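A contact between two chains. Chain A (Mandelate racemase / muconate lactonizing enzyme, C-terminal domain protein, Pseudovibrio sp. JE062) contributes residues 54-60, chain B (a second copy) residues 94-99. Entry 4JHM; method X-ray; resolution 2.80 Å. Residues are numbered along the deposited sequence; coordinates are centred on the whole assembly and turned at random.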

# COMPACT_ATOMS: atom_id res chain seq x y z
N THR A 54 34.38 24.76 3.03
CA THR A 54 33.97 23.39 3.30
C THR A 54 35.16 22.58 3.80
O THR A 54 36.31 22.81 3.40
CB THR A 54 33.35 22.71 2.07
OG1 THR A 54 32.68 21.51 2.48
CG2 THR A 54 34.42 22.36 1.04
N MSE A 55 34.87 21.61 4.65
CA MSE A 55 35.88 20.87 5.36
C MSE A 55 36.13 19.55 4.71
O MSE A 55 35.19 18.91 4.23
CB MSE A 55 35.31 20.66 6.75
CG MSE A 55 36.38 20.27 7.75
SE MSE A 55 35.50 19.85 9.46
CE MSE A 55 34.57 18.18 8.98
N SER A 56 37.39 19.13 4.66
CA SER A 56 37.75 17.79 4.21
C SER A 56 38.39 17.03 5.36
O SER A 56 39.00 17.63 6.24
CB SER A 56 38.73 17.86 3.04
OG SER A 56 38.33 18.81 2.07
N TYR A 57 38.27 15.71 5.34
CA TYR A 57 38.97 14.87 6.31
C TYR A 57 39.55 13.66 5.59
O TYR A 57 38.81 12.78 5.14
CB TYR A 57 38.04 14.45 7.45
CG TYR A 57 36.59 14.37 7.06
CD1 TYR A 57 35.77 15.49 7.13
CD2 TYR A 57 36.04 13.18 6.61
CE1 TYR A 57 34.45 15.42 6.76
CE2 TYR A 57 34.71 13.10 6.24
CZ TYR A 57 33.92 14.23 6.31
OH TYR A 57 32.59 14.16 5.94
N THR A 58 40.87 13.63 5.47
CA THR A 58 41.57 12.60 4.70
C THR A 58 42.62 11.90 5.55
O THR A 58 42.88 12.30 6.68
CB THR A 58 42.27 13.23 3.49
OG1 THR A 58 43.12 14.30 3.94
CG2 THR A 58 41.24 13.77 2.52
N GLU A 59 43.22 10.85 5.00
CA GLU A 59 44.32 10.16 5.67
C GLU A 59 45.64 10.47 4.98
O GLU A 59 45.67 11.04 3.89
CB GLU A 59 44.07 8.65 5.66
CG GLU A 59 42.86 8.22 6.47
CD GLU A 59 42.57 6.74 6.33
OE1 GLU A 59 43.12 6.12 5.40
OE2 GLU A 59 41.79 6.20 7.15
N ASN A 60 46.74 10.11 5.64
CA ASN A 60 48.08 10.27 5.08
C ASN A 60 48.47 11.73 4.81
O ASN A 60 49.48 12.20 5.31
CB ASN A 60 48.22 9.45 3.80
CG ASN A 60 47.73 8.03 3.96
OD1 ASN A 60 48.06 7.36 4.94
ND2 ASN A 60 46.94 7.56 3.01
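Chain B 94-99: ARCTWG

Chain B crosses this part of chain A as an irregular segment running roughly against an extended strand. Residues 54-58 of chain A have the phi/psi values of a strand, whereas B:Ala94 to B:Gly99 form no regular helix or strand. The vector from CA of A:Met55 to CA of A:Glu59 lies 150° from that joining CA of B:Arg95 to CA of B:Trp98, so the two run nearly antiparallel. The register is set where CA of A:Thr58 comes 5.5 Å from CA of B:Cys96. B:Arg95 therefore falls near A:Glu59, and B:Trp98 reaches back to A:Met55.

Three residues cover the most surface: B:Trp98, A:Tyr57 and B:Cys96. The CA-to-CB bond of B:Trp98 points sideways to chain A, but with chi1 at -66° (m) the end of the side chain comes nearer to the strand. There NE1 of B:Trp98 donates to O of A:Met55 at 3.2 Å, with an N-H...O angle of 160°. The acceptor lies near the indole plane, as a ring N-H requires, and this is the one hydrogen bond between the stretches.

The ring of A:Tyr57 packs obliquely against the same indole: its centroid is 5.8 Å from that of the six-membered ring, with the planes at 59°, and OH of A:Tyr57 lies 3.7 Å from CZ2 of B:Trp98. B:Cys96, whose CA-to-CB bond points toward chain A, meets the tyrosine at its edge, CB of B:Cys96 lying 3.9 Å from CD2 of A:Tyr57. The same CB comes within 3.2 Å of O of A:Tyr57, so the cysteine packs against backbone as well as ring.

At the other end of the contact, OE1 of A:Glu59 and NH1 of B:Arg95 form a salt bridge at 2.7 Å, adding a charged contact to the aromatic packing. In all, the two stretches bury 411 Å², both sides summed.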

# COMPACT_ATOMS: atom_id res chain seq x y z
N ALA B 94 36.02 2.28 3.56
CA ALA B 94 36.24 2.95 4.84
C ALA B 94 37.18 4.15 4.74
O ALA B 94 37.44 4.82 5.74
CB ALA B 94 36.76 1.95 5.86
N ARG B 95 37.68 4.44 3.54
CA ARG B 95 38.61 5.56 3.36
C ARG B 95 37.90 6.86 2.98
O ARG B 95 37.29 6.98 1.91
CB ARG B 95 39.68 5.20 2.33
CG ARG B 95 41.02 4.80 2.95
CD ARG B 95 41.10 3.32 3.28
NE ARG B 95 40.34 2.95 4.47
CZ ARG B 95 40.75 3.15 5.71
NH1 ARG B 95 41.92 3.73 5.95
NH2 ARG B 95 40.00 2.78 6.74
N CYS B 96 38.02 7.85 3.86
CA CYS B 96 37.37 9.15 3.68
C CYS B 96 38.00 9.98 2.56
O CYS B 96 39.21 10.16 2.52
CB CYS B 96 37.41 9.94 4.99
SG CYS B 96 36.37 9.29 6.32
N THR B 97 37.16 10.47 1.66
CA THR B 97 37.58 11.32 0.56
C THR B 97 36.35 11.69 -0.26
O THR B 97 35.57 10.83 -0.65
CB THR B 97 38.58 10.62 -0.37
OG1 THR B 97 38.94 11.50 -1.45
CG2 THR B 97 37.99 9.35 -0.96
N TRP B 98 36.18 12.98 -0.51
CA TRP B 98 35.09 13.44 -1.35
C TRP B 98 35.22 12.90 -2.78
O TRP B 98 34.36 13.13 -3.62
CB TRP B 98 35.03 14.98 -1.37
CG TRP B 98 34.68 15.57 -0.05
CD1 TRP B 98 35.45 16.42 0.69
CD2 TRP B 98 33.47 15.36 0.70
NE1 TRP B 98 34.80 16.75 1.86
CE2 TRP B 98 33.58 16.12 1.88
CE3 TRP B 98 32.31 14.62 0.48
CZ2 TRP B 98 32.57 16.15 2.85
CZ3 TRP B 98 31.31 14.65 1.44
CH2 TRP B 98 31.45 15.41 2.61
N GLY B 99 36.29 12.17 -3.05
CA GLY B 99 36.46 11.51 -4.33
C GLY B 99 35.38 10.46 -4.52
O GLY B 99 34.92 10.22 -5.64